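Local atomic coordinates of sarcoplasmic calcium-binding proteins II, V, VI, and VII (Branchiostoma lanceolatum, PDB entry 2SAS), a protein that binds calcium ions through EF-hand sites and seems to be more abundant in fast-contracting muscles, although its functional role there is not established. Residues D33-T36 with R37-V41; E80-L83 with A84-E87; P100-C103 with Q104-P108; V154-L158 with N159-E163. All coordinates share one frame; numbering follows the deposited sequence.

All four contacts are local, made along a helix or at its start in an EF-hand protein. Contacts 1 and 2 lie wholly on helices that leave calcium loops and pair aromatic with methionine side chains; contact 2 also supplies a calcium ligand. Contacts 3 and 4 occur where a loop runs into a helix, and a carbonyl in each accepts two amides before regular bonding sets in. Contact 3 is the most central, centred about 8 Å from the middle of the chain, and touches each of the others: M34 reaches R106, M85 and W86 meet W102, and I107 packs on Y161. The others are partly buried, one face packed and another exposed. Contact 4 adds a carboxylate cap.

Contact 1: residues D33-T36 with R37-V41; sequences DMMT and RYKEV
The helix that leaves the calcium loop of the first EF-hand, 28-42, carries M35 and Y38 one turn apart, and the two form a Met-aromatic contact. M35 does not run straight out from the backbone: bends at both chi2 and chi3 curl its thioether forward, toward the next turn, past Y38 and K39, bringing SD within 4.5 Å of Y38 CD2. The sulfur stands 5.5 Å from the centroid of the Y38 ring, approaching it obliquely, 55° from the ring normal. Y38 itself, with CG swung to the far side from its backbone N (chi1 -158°), extends toward Y51, whose ring it meets almost perpendicularly. M54 of helix 48-69 touches both M35 and Y38, so this flank packs the exit helix against that neighbour. M34, by contrast, faces R106 and F109 of helix 103-114.

D33 and R37 meet on a more exposed and polar side. Here the backbone bond from R37 N to D33 O is 3.1 Å long, and the donor sits well above the carbonyl plane. R37 CD then passes 3.5 Å from the same D33 O before the guanidinium leads away, while the D33 side chain touches N21 of the calcium loop. K39 shows the straighter version of this bonding: its N lies 2.9 Å from M35 O with an N-H...O angle of 170°, and its CG rests 3.2 Å from that same oxygen.

Contact 2: residues E80-L83 with A84-E87; sequences EEYL and AMWE. With CA (calcium ion), chain C.
Four successive alpha-helical bonds join E80-L83 to A84-E87, running from A84 N to E80 O (2.9 Å) through to E87 N and L83 O (2.8 Å). This regular backbone sets Y82 and W86 one turn apart, with their side chains side by side and pointing the same way. The rings nevertheless form a T-shaped pair rather than a stack: the pyrrole edge of W86 is directed at the face of Y82, with planes 70° apart and ring centroids separated by 4.8 Å. W86 CD1 and NE1 form the approaching edge, CD1 lying 3.7 Å from Y82 CZ and displaced toward the rim of the phenol. M85 CE approaches the same ring obliquely, 3.5 Å from Y82 CD1; a bend at chi3 (65°) turns this methyl toward the ring. The phenol hydroxyl is hydrogen-bonded to T13 OG1 on helix 4-18, which anchors the far end of the ring, while W102 packs against Y82 and M85.

On another side of the helix, E81 is extended beyond CG and puts OE1 on the calcium ion at 2.3 Å, where a water binds at the same distance. D70, N72, D74 and the V76 carbonyl complete the coordination, and E81 OE2 accepts from I71 N. A glutamate at the twelfth loop position, on the first turn of the exit helix, is the hallmark of an EF-hand, here the second.

Contact 3: residues P100-C103 with Q104-P108; sequences PAWC and QNRIP
W102 takes a chi1 of 68°, which places CG between its backbone N and carbonyl carbon, and R106 bends at chi2 and chi3; together these turns bring the arginine's aliphatic stem beside the CZ3 corner of the indole. The setting is the first turn of helix 103-114, the helix that enters the third EF-hand. R106 CG and W102 CZ3 are 4.0 Å apart, an oblique approach, and the guanidinium plane ends up 32° from that of the ring. C103 SG lies over one indole face, offset toward its rim. The polar end of R106 goes further: NH2 forms a salt bridge with E61 and NH1 bonds to the F17 carbonyl, so a buried charge is paired and tied to two other helices. E61 OE1 also accepts from N105 ND2.

The backbone shows how the loop tightens into a helix. A weak bond links Q104 N to A101 O at 3.0 Å. W102 O is then gripped twice: R106 N, 3.1 Å away, lies in the carbonyl plane on a lone pair, whereas N105 N approaches the same W102 O at 3.1 Å from well above that plane. Farther along, P108 has no N-H to offer the preceding turn, and the helix kinks. Before that break I107 makes the straightest of these bonds, its N 2.8 Å from C103 O with an N-H...O angle of 177°, and I107 CD1 lies 3.5 Å from the same oxygen.

Contact 4: residues V154-L158 with N159-E163; sequences VTFDL and NRYKE
F156 and Y161 form the buried, packed part of this contact at the start of helix 158-170, in the fourth EF-hand. Their side chains run side by side, and F156 CE1 meets the edge of the Y161 ring, 3.8 Å from CD1. Around them I148 touches F156, and I107 and L110 touch Y161. L158 CD1 and K162 CE are 4.1 Å apart where both side chains pack near I107. F156 is also the centre of an inverse gamma turn, and its backbone is hydrogen-bonded to V122, consistent with the pairing of neighbouring EF-hand loops.

The other side is more exposed and more polar. V154 and R160 are partly exposed, yet V154 CG1 still touches R160 CG closely, at 3.5 Å, the two side chains crossing at about a right angle. R160 NE forms a salt bridge with the exposed E163 through OE1 (3.3 Å), its hydrogen bond weak.

D157 is the N-cap. Its chi1 of 79° folds the carboxylate back over the first turn, where OD2 accepts weakly from N159 N and OD1 weakly from R160 N, both at 3.4 Å. D157 O takes R160 N as well as Y161 N (2.8 Å). A carboxylate held against these amides would probably be stabilised as the anion by the helix start.

Contact 1: residues D33-T36 with R37-V41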
loop_
_atom_site.group_PDB
_atom_site.type_symbol
_atom_site.label_atom_id
_atom_site.label_comp_id
_atom_site.label_asym_id
_atom_site.label_seq_id
_atom_site.Cartn_x
_atom_site.Cartn_y
_atom_site.Cartn_z
ATOM N N ASP A 33 -14.124 13.034 -7.159
ATOM C CA ASP A 33 -12.661 13.018 -7.044
ATOM C C ASP A 33 -12.021 12.260 -8.210
ATOM O O ASP A 33 -10.847 12.425 -8.593
ATOM C CB ASP A 33 -12.204 12.369 -5.740
ATOM C CG ASP A 33 -12.185 13.208 -4.505
ATOM O OD1 ASP A 33 -12.973 14.181 -4.471
ATOM O OD2 ASP A 33 -11.452 12.895 -3.531
ATOM N N MET A 34 -12.785 11.359 -8.791
ATOM C CA MET A 34 -12.260 10.602 -9.952
ATOM C C MET A 34 -12.201 11.585 -11.134
ATOM O O MET A 34 -11.229 11.618 -11.920
ATOM C CB MET A 34 -13.154 9.426 -10.123
ATOM C CG MET A 34 -12.867 8.427 -9.017
ATOM S SD MET A 34 -13.973 7.020 -9.389
ATOM C CE MET A 34 -14.186 6.360 -7.730
ATOM N N MET A 35 -13.252 12.371 -11.236
ATOM C CA MET A 35 -13.504 13.394 -12.234
ATOM C C MET A 35 -12.474 14.492 -12.116
ATOM O O MET A 35 -11.877 14.914 -13.113
ATOM C CB MET A 35 -14.916 13.973 -12.131
ATOM C CG MET A 35 -15.898 13.124 -12.871
ATOM S SD MET A 35 -15.417 12.977 -14.624
ATOM C CE MET A 35 -15.528 14.748 -15.046
ATOM N N THR A 36 -12.271 14.937 -10.890
ATOM C CA THR A 36 -11.214 15.912 -10.624
ATOM C C THR A 36 -9.889 15.337 -11.117
ATOM O O THR A 36 -9.117 16.076 -11.694
ATOM C CB THR A 36 -11.046 16.300 -9.113
ATOM O OG1 THR A 36 -12.309 16.862 -8.742
ATOM C CG2 THR A 36 -9.852 17.260 -8.889
ATOM N N ARG A 37 -9.606 14.103 -10.845
ATOM C CA ARG A 37 -8.325 13.430 -11.242
ATOM C C ARG A 37 -8.214 13.527 -12.781
ATOM O O ARG A 37 -7.194 14.020 -13.283
ATOM C CB ARG A 37 -8.324 11.985 -10.870
ATOM C CG ARG A 37 -7.315 11.357 -9.958
ATOM C CD ARG A 37 -8.061 10.432 -9.013
ATOM N NE ARG A 37 -7.311 9.393 -8.428
ATOM C CZ ARG A 37 -6.304 9.395 -7.556
ATOM N NH1 ARG A 37 -5.726 10.519 -7.129
ATOM N NH2 ARG A 37 -5.814 8.223 -7.100
ATOM N N TYR A 38 -9.299 13.086 -13.405
ATOM C CA TYR A 38 -9.476 13.035 -14.849
ATOM C C TYR A 38 -9.201 14.344 -15.567
ATOM O O TYR A 38 -8.492 14.358 -16.589
ATOM C CB TYR A 38 -10.849 12.516 -15.227
ATOM C CG TYR A 38 -11.062 11.919 -16.597
ATOM C CD1 TYR A 38 -10.348 10.807 -17.060
ATOM C CD2 TYR A 38 -12.014 12.451 -17.456
ATOM C CE1 TYR A 38 -10.598 10.245 -18.301
ATOM C CE2 TYR A 38 -12.295 11.896 -18.683
ATOM C CZ TYR A 38 -11.573 10.791 -19.119
ATOM O OH TYR A 38 -11.809 10.262 -20.379
ATOM N N LYS A 39 -9.867 15.387 -15.103
ATOM C CA LYS A 39 -9.710 16.735 -15.691
ATOM C C LYS A 39 -8.283 17.217 -15.336
ATOM O O LYS A 39 -7.631 17.777 -16.214
ATOM C CB LYS A 39 -10.718 17.718 -15.170
ATOM C CG LYS A 39 -12.196 17.288 -15.188
ATOM C CD LYS A 39 -12.917 18.048 -14.047
ATOM C CE LYS A 39 -14.023 18.897 -14.625
ATOM N NZ LYS A 39 -13.867 20.308 -14.082
ATOM N N GLU A 40 -7.844 16.972 -14.145
ATOM C CA GLU A 40 -6.539 17.303 -13.553
ATOM C C GLU A 40 -5.431 16.955 -14.543
ATOM O O GLU A 40 -4.573 17.826 -14.884
ATOM C CB GLU A 40 -6.351 16.576 -12.247
ATOM C CG GLU A 40 -5.586 16.809 -10.958
ATOM C CD GLU A 40 -5.320 15.553 -10.148
ATOM O OE1 GLU A 40 -6.110 14.995 -9.401
ATOM O OE2 GLU A 40 -4.190 15.036 -10.326
ATOM N N VAL A 41 -5.441 15.729 -15.054
ATOM C CA VAL A 41 -4.449 15.217 -15.977
ATOM C C VAL A 41 -4.707 15.354 -17.463
ATOM O O VAL A 41 -3.674 15.345 -18.173
ATOM C CB VAL A 41 -4.116 13.711 -15.692
ATOM C CG1 VAL A 41 -4.149 13.413 -14.204
ATOM C CG2 VAL A 41 -4.961 12.797 -16.530
#

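Contact 2: residues E80-L83 with A84-E87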
loop_
_atom_site.group_PDB
_atom_site.type_symbol
_atom_site.label_atom_id
_atom_site.label_comp_id
_atom_site.label_asym_id
_atom_site.label_seq_id
_atom_site.Cartn_x
_atom_site.Cartn_y
_atom_site.Cartn_z
ATOM N N GLU A 80 -18.066 -2.275 5.665
ATOM C CA GLU A 80 -18.941 -3.397 6.044
ATOM C C GLU A 80 -19.992 -3.665 4.989
ATOM O O GLU A 80 -20.180 -4.841 4.585
ATOM C CB GLU A 80 -19.648 -3.142 7.388
ATOM C CG GLU A 80 -18.656 -2.725 8.512
ATOM C CD GLU A 80 -18.266 -1.262 8.444
ATOM O OE1 GLU A 80 -18.947 -0.432 7.851
ATOM O OE2 GLU A 80 -17.207 -0.976 9.028
ATOM N N GLU A 81 -20.696 -2.672 4.462
ATOM C CA GLU A 81 -21.684 -2.968 3.409
ATOM C C GLU A 81 -20.994 -3.413 2.120
ATOM O O GLU A 81 -21.521 -4.301 1.413
ATOM C CB GLU A 81 -22.664 -1.864 3.097
ATOM C CG GLU A 81 -23.128 -1.075 4.349
ATOM C CD GLU A 81 -23.932 0.133 4.003
ATOM O OE1 GLU A 81 -23.434 1.224 3.761
ATOM O OE2 GLU A 81 -25.135 -0.129 3.946
ATOM N N TYR A 82 -19.849 -2.835 1.829
ATOM C CA TYR A 82 -19.036 -3.187 0.667
ATOM C C TYR A 82 -18.525 -4.628 0.835
ATOM O O TYR A 82 -18.469 -5.371 -0.192
ATOM C CB TYR A 82 -17.890 -2.182 0.418
ATOM C CG TYR A 82 -17.047 -2.358 -0.814
ATOM C CD1 TYR A 82 -17.458 -1.998 -2.110
ATOM C CD2 TYR A 82 -15.817 -3.003 -0.716
ATOM C CE1 TYR A 82 -16.658 -2.246 -3.240
ATOM C CE2 TYR A 82 -14.995 -3.215 -1.792
ATOM C CZ TYR A 82 -15.413 -2.831 -3.080
ATOM O OH TYR A 82 -14.554 -3.059 -4.150
ATOM N N LEU A 83 -18.188 -4.996 2.061
ATOM C CA LEU A 83 -17.700 -6.409 2.316
ATOM C C LEU A 83 -18.879 -7.339 2.024
ATOM O O LEU A 83 -18.820 -8.268 1.208
ATOM C CB LEU A 83 -17.177 -6.470 3.728
ATOM C CG LEU A 83 -15.926 -7.237 4.067
ATOM C CD1 LEU A 83 -15.896 -7.603 5.554
ATOM C CD2 LEU A 83 -15.745 -8.529 3.258
ATOM N N ALA A 84 -20.001 -7.048 2.673
ATOM C CA ALA A 84 -21.271 -7.767 2.497
ATOM C C ALA A 84 -21.608 -7.945 1.056
ATOM O O ALA A 84 -22.017 -9.050 0.665
ATOM C CB ALA A 84 -22.400 -7.023 3.217
ATOM N N MET A 85 -21.508 -6.910 0.237
ATOM C CA MET A 85 -21.789 -6.985 -1.204
ATOM C C MET A 85 -20.867 -8.035 -1.840
ATOM O O MET A 85 -21.313 -8.888 -2.625
ATOM C CB MET A 85 -21.623 -5.658 -1.919
ATOM C CG MET A 85 -21.732 -5.826 -3.420
ATOM S SD MET A 85 -21.725 -4.147 -4.178
ATOM C CE MET A 85 -20.043 -3.716 -3.695
ATOM N N TRP A 86 -19.614 -7.995 -1.481
ATOM C CA TRP A 86 -18.648 -8.977 -2.054
ATOM C C TRP A 86 -18.876 -10.394 -1.598
ATOM O O TRP A 86 -18.753 -11.321 -2.440
ATOM C CB TRP A 86 -17.233 -8.447 -1.878
ATOM C CG TRP A 86 -16.994 -7.567 -3.077
ATOM C CD1 TRP A 86 -16.856 -6.231 -3.088
ATOM C CD2 TRP A 86 -16.899 -8.010 -4.437
ATOM N NE1 TRP A 86 -16.660 -5.790 -4.359
ATOM C CE2 TRP A 86 -16.699 -6.827 -5.221
ATOM C CE3 TRP A 86 -16.984 -9.242 -5.081
ATOM C CZ2 TRP A 86 -16.551 -6.869 -6.603
ATOM C CZ3 TRP A 86 -16.856 -9.273 -6.461
ATOM C CH2 TRP A 86 -16.632 -8.119 -7.204
ATOM N N GLU A 87 -19.232 -10.572 -0.343
ATOM C CA GLU A 87 -19.523 -11.933 0.174
ATOM C C GLU A 87 -20.678 -12.537 -0.584
ATOM O O GLU A 87 -20.663 -13.739 -0.865
ATOM C CB GLU A 87 -19.802 -12.024 1.650
ATOM C CG GLU A 87 -18.785 -11.440 2.635
ATOM C CD GLU A 87 -18.573 -12.416 3.783
ATOM O OE1 GLU A 87 -19.438 -13.279 3.914
ATOM O OE2 GLU A 87 -17.526 -12.260 4.453
HETATM CA CA CA C . -24.991 2.941 3.966
HETATM O O HOH W 1 -23.787 3.338 5.870
#

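Contact 3: residues P100-C103 with Q104-P108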
loop_
_atom_site.group_PDB
_atom_site.type_symbol
_atom_site.label_atom_id
_atom_site.label_comp_id
_atom_site.label_asym_id
_atom_site.label_seq_id
_atom_site.Cartn_x
_atom_site.Cartn_y
_atom_site.Cartn_z
ATOM N N PRO A 100 -21.164 -7.591 -10.616
ATOM C CA PRO A 100 -22.251 -6.610 -10.646
ATOM C C PRO A 100 -21.848 -5.569 -11.665
ATOM O O PRO A 100 -20.661 -5.237 -11.828
ATOM C CB PRO A 100 -22.398 -6.151 -9.218
ATOM C CG PRO A 100 -21.112 -6.526 -8.519
ATOM C CD PRO A 100 -20.484 -7.627 -9.336
ATOM N N ALA A 101 -22.857 -5.036 -12.324
ATOM C CA ALA A 101 -22.714 -4.030 -13.337
ATOM C C ALA A 101 -21.830 -2.857 -12.997
ATOM O O ALA A 101 -21.226 -2.402 -14.004
ATOM C CB ALA A 101 -24.093 -3.511 -13.770
ATOM N N TRP A 102 -21.760 -2.378 -11.776
ATOM C CA TRP A 102 -20.928 -1.197 -11.459
ATOM C C TRP A 102 -19.475 -1.517 -11.835
ATOM O O TRP A 102 -18.711 -0.608 -12.160
ATOM C CB TRP A 102 -21.056 -0.736 -10.002
ATOM C CG TRP A 102 -20.487 -1.664 -8.994
ATOM C CD1 TRP A 102 -21.126 -2.693 -8.378
ATOM C CD2 TRP A 102 -19.131 -1.707 -8.494
ATOM N NE1 TRP A 102 -20.291 -3.374 -7.536
ATOM C CE2 TRP A 102 -19.060 -2.784 -7.577
ATOM C CE3 TRP A 102 -18.002 -0.924 -8.715
ATOM C CZ2 TRP A 102 -17.903 -3.092 -6.898
ATOM C CZ3 TRP A 102 -16.837 -1.246 -8.061
ATOM C CH2 TRP A 102 -16.781 -2.309 -7.163
ATOM N N CYS A 103 -19.164 -2.813 -11.728
ATOM C CA CYS A 103 -17.823 -3.348 -12.027
ATOM C C CYS A 103 -17.444 -3.181 -13.503
ATOM O O CYS A 103 -16.284 -2.934 -13.819
ATOM C CB CYS A 103 -17.754 -4.836 -11.670
ATOM S SG CYS A 103 -17.114 -5.086 -10.018
ATOM N N GLN A 104 -18.445 -3.355 -14.332
ATOM C CA GLN A 104 -18.366 -3.215 -15.794
ATOM C C GLN A 104 -17.963 -1.788 -16.141
ATOM O O GLN A 104 -17.550 -1.523 -17.275
ATOM C CB GLN A 104 -19.686 -3.592 -16.468
ATOM C CG GLN A 104 -20.341 -4.880 -15.978
ATOM C CD GLN A 104 -19.420 -6.083 -16.094
ATOM O OE1 GLN A 104 -18.578 -6.147 -16.998
ATOM N NE2 GLN A 104 -19.568 -7.047 -15.182
ATOM N N ASN A 105 -18.079 -0.844 -15.206
ATOM C CA ASN A 105 -17.623 0.522 -15.515
ATOM C C ASN A 105 -16.283 0.787 -14.805
ATOM O O ASN A 105 -15.520 1.662 -15.255
ATOM C CB ASN A 105 -18.607 1.642 -15.212
ATOM C CG ASN A 105 -18.060 2.980 -15.754
ATOM O OD1 ASN A 105 -18.259 3.234 -16.952
ATOM N ND2 ASN A 105 -17.445 3.822 -14.923
ATOM N N ARG A 106 -16.073 0.094 -13.707
ATOM C CA ARG A 106 -14.828 0.252 -12.909
ATOM C C ARG A 106 -13.693 -0.369 -13.731
ATOM O O ARG A 106 -12.653 0.327 -13.838
ATOM C CB ARG A 106 -14.959 -0.245 -11.506
ATOM C CG ARG A 106 -13.871 -0.180 -10.457
ATOM C CD ARG A 106 -13.897 1.113 -9.668
ATOM N NE ARG A 106 -14.517 2.110 -10.544
ATOM C CZ ARG A 106 -14.098 3.366 -10.668
ATOM N NH1 ARG A 106 -13.177 3.831 -9.838
ATOM N NH2 ARG A 106 -14.646 4.166 -11.584
ATOM N N ILE A 107 -13.877 -1.562 -14.288
ATOM C CA ILE A 107 -12.863 -2.233 -15.106
ATOM C C ILE A 107 -12.280 -1.372 -16.219
ATOM O O ILE A 107 -11.054 -1.148 -16.157
ATOM C CB ILE A 107 -13.236 -3.671 -15.554
ATOM C CG1 ILE A 107 -13.228 -4.651 -14.338
ATOM C CG2 ILE A 107 -12.356 -4.240 -16.699
ATOM C CD1 ILE A 107 -14.383 -5.736 -14.553
ATOM N N PRO A 108 -13.036 -0.860 -17.167
ATOM C CA PRO A 108 -12.521 -0.016 -18.267
ATOM C C PRO A 108 -11.903 1.276 -17.810
ATOM O O PRO A 108 -10.874 1.754 -18.357
ATOM C CB PRO A 108 -13.733 0.247 -19.158
ATOM C CG PRO A 108 -14.901 0.120 -18.215
ATOM C CD PRO A 108 -14.502 -1.099 -17.335
#

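Contact 4: residues V154-L158 with N159-E163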
loop_
_atom_site.group_PDB
_atom_site.type_symbol
_atom_site.label_atom_id
_atom_site.label_comp_id
_atom_site.label_asym_id
_atom_site.label_seq_id
_atom_site.Cartn_x
_atom_site.Cartn_y
_atom_site.Cartn_z
ATOM N N VAL A 154 0.939 -13.582 -23.702
ATOM C CA VAL A 154 -0.290 -12.764 -23.600
ATOM C C VAL A 154 -0.053 -11.262 -23.548
ATOM O O VAL A 154 0.717 -10.751 -22.721
ATOM C CB VAL A 154 -0.962 -13.219 -22.254
ATOM C CG1 VAL A 154 -2.355 -12.668 -22.126
ATOM C CG2 VAL A 154 -0.965 -14.746 -22.108
ATOM N N THR A 155 -0.736 -10.490 -24.347
ATOM C CA THR A 155 -0.675 -9.039 -24.357
ATOM C C THR A 155 -1.565 -8.530 -23.185
ATOM O O THR A 155 -2.677 -9.070 -22.963
ATOM C CB THR A 155 -1.220 -8.434 -25.725
ATOM O OG1 THR A 155 -0.559 -9.251 -26.744
ATOM C CG2 THR A 155 -0.805 -6.996 -26.000
ATOM N N PHE A 156 -1.045 -7.557 -22.498
ATOM C CA PHE A 156 -1.674 -6.869 -21.423
ATOM C C PHE A 156 -2.704 -5.898 -22.057
ATOM O O PHE A 156 -2.451 -4.687 -22.157
ATOM C CB PHE A 156 -0.781 -6.127 -20.424
ATOM C CG PHE A 156 -1.410 -5.754 -19.101
ATOM C CD1 PHE A 156 -2.739 -6.044 -18.817
ATOM C CD2 PHE A 156 -0.616 -5.129 -18.131
ATOM C CE1 PHE A 156 -3.314 -5.713 -17.584
ATOM C CE2 PHE A 156 -1.188 -4.752 -16.906
ATOM C CZ PHE A 156 -2.549 -5.045 -16.623
ATOM N N ASP A 157 -3.824 -6.476 -22.464
ATOM C CA ASP A 157 -4.879 -5.609 -23.019
ATOM C C ASP A 157 -6.083 -5.674 -22.065
ATOM O O ASP A 157 -5.965 -6.236 -20.941
ATOM C CB ASP A 157 -5.140 -6.031 -24.453
ATOM C CG ASP A 157 -6.010 -7.275 -24.490
ATOM O OD1 ASP A 157 -5.638 -8.213 -23.792
ATOM O OD2 ASP A 157 -7.052 -7.243 -25.163
ATOM N N LEU A 158 -7.200 -5.096 -22.476
ATOM C CA LEU A 158 -8.457 -5.017 -21.738
ATOM C C LEU A 158 -8.975 -6.416 -21.381
ATOM O O LEU A 158 -9.382 -6.613 -20.233
ATOM C CB LEU A 158 -9.480 -4.199 -22.492
ATOM C CG LEU A 158 -10.453 -3.300 -21.764
ATOM C CD1 LEU A 158 -11.805 -3.281 -22.467
ATOM C CD2 LEU A 158 -10.583 -3.616 -20.287
ATOM N N ASN A 159 -8.904 -7.370 -22.308
ATOM C CA ASN A 159 -9.377 -8.712 -21.945
ATOM C C ASN A 159 -8.438 -9.365 -20.954
ATOM O O ASN A 159 -8.925 -10.322 -20.326
ATOM C CB ASN A 159 -9.665 -9.648 -23.111
ATOM C CG ASN A 159 -10.593 -8.902 -24.045
ATOM O OD1 ASN A 159 -10.046 -8.213 -24.923
ATOM N ND2 ASN A 159 -11.889 -8.967 -23.790
ATOM N N ARG A 160 -7.214 -8.903 -20.856
ATOM C CA ARG A 160 -6.248 -9.490 -19.919
ATOM C C ARG A 160 -6.563 -8.863 -18.537
ATOM O O ARG A 160 -6.624 -9.598 -17.567
ATOM C CB ARG A 160 -4.808 -9.195 -20.273
ATOM C CG ARG A 160 -3.883 -10.379 -20.044
ATOM C CD ARG A 160 -3.912 -10.880 -18.675
ATOM N NE ARG A 160 -3.653 -12.335 -18.563
ATOM C CZ ARG A 160 -2.762 -12.739 -17.659
ATOM N NH1 ARG A 160 -2.090 -11.729 -17.069
ATOM N NH2 ARG A 160 -2.441 -13.941 -17.307
ATOM N N TYR A 161 -6.811 -7.575 -18.604
ATOM C CA TYR A 161 -7.147 -6.734 -17.492
ATOM C C TYR A 161 -8.347 -7.330 -16.706
ATOM O O TYR A 161 -8.170 -7.596 -15.510
ATOM C CB TYR A 161 -7.432 -5.240 -17.845
ATOM C CG TYR A 161 -7.520 -4.524 -16.517
ATOM C CD1 TYR A 161 -6.368 -4.231 -15.785
ATOM C CD2 TYR A 161 -8.763 -4.191 -15.959
ATOM C CE1 TYR A 161 -6.443 -3.548 -14.585
ATOM C CE2 TYR A 161 -8.849 -3.526 -14.737
ATOM C CZ TYR A 161 -7.693 -3.229 -14.048
ATOM O OH TYR A 161 -7.807 -2.652 -12.813
ATOM N N LYS A 162 -9.437 -7.461 -17.402
ATOM C CA LYS A 162 -10.686 -8.039 -17.011
ATOM C C LYS A 162 -10.459 -9.360 -16.235
ATOM O O LYS A 162 -11.095 -9.523 -15.203
ATOM C CB LYS A 162 -11.599 -8.414 -18.198
ATOM C CG LYS A 162 -12.241 -7.193 -18.905
ATOM C CD LYS A 162 -13.149 -7.656 -20.036
ATOM C CE LYS A 162 -13.785 -6.495 -20.793
ATOM N NZ LYS A 162 -14.964 -6.978 -21.564
ATOM N N GLU A 163 -9.594 -10.217 -16.740
ATOM C CA GLU A 163 -9.308 -11.531 -16.165
ATOM C C GLU A 163 -8.667 -11.382 -14.795
ATOM O O GLU A 163 -8.986 -12.102 -13.850
ATOM C CB GLU A 163 -8.374 -12.414 -17.024
ATOM C CG GLU A 163 -8.671 -12.759 -18.471
ATOM C CD GLU A 163 -7.578 -13.468 -19.258
ATOM O OE1 GLU A 163 -6.559 -13.953 -18.769
ATOM O OE2 GLU A 163 -7.786 -13.506 -20.510
#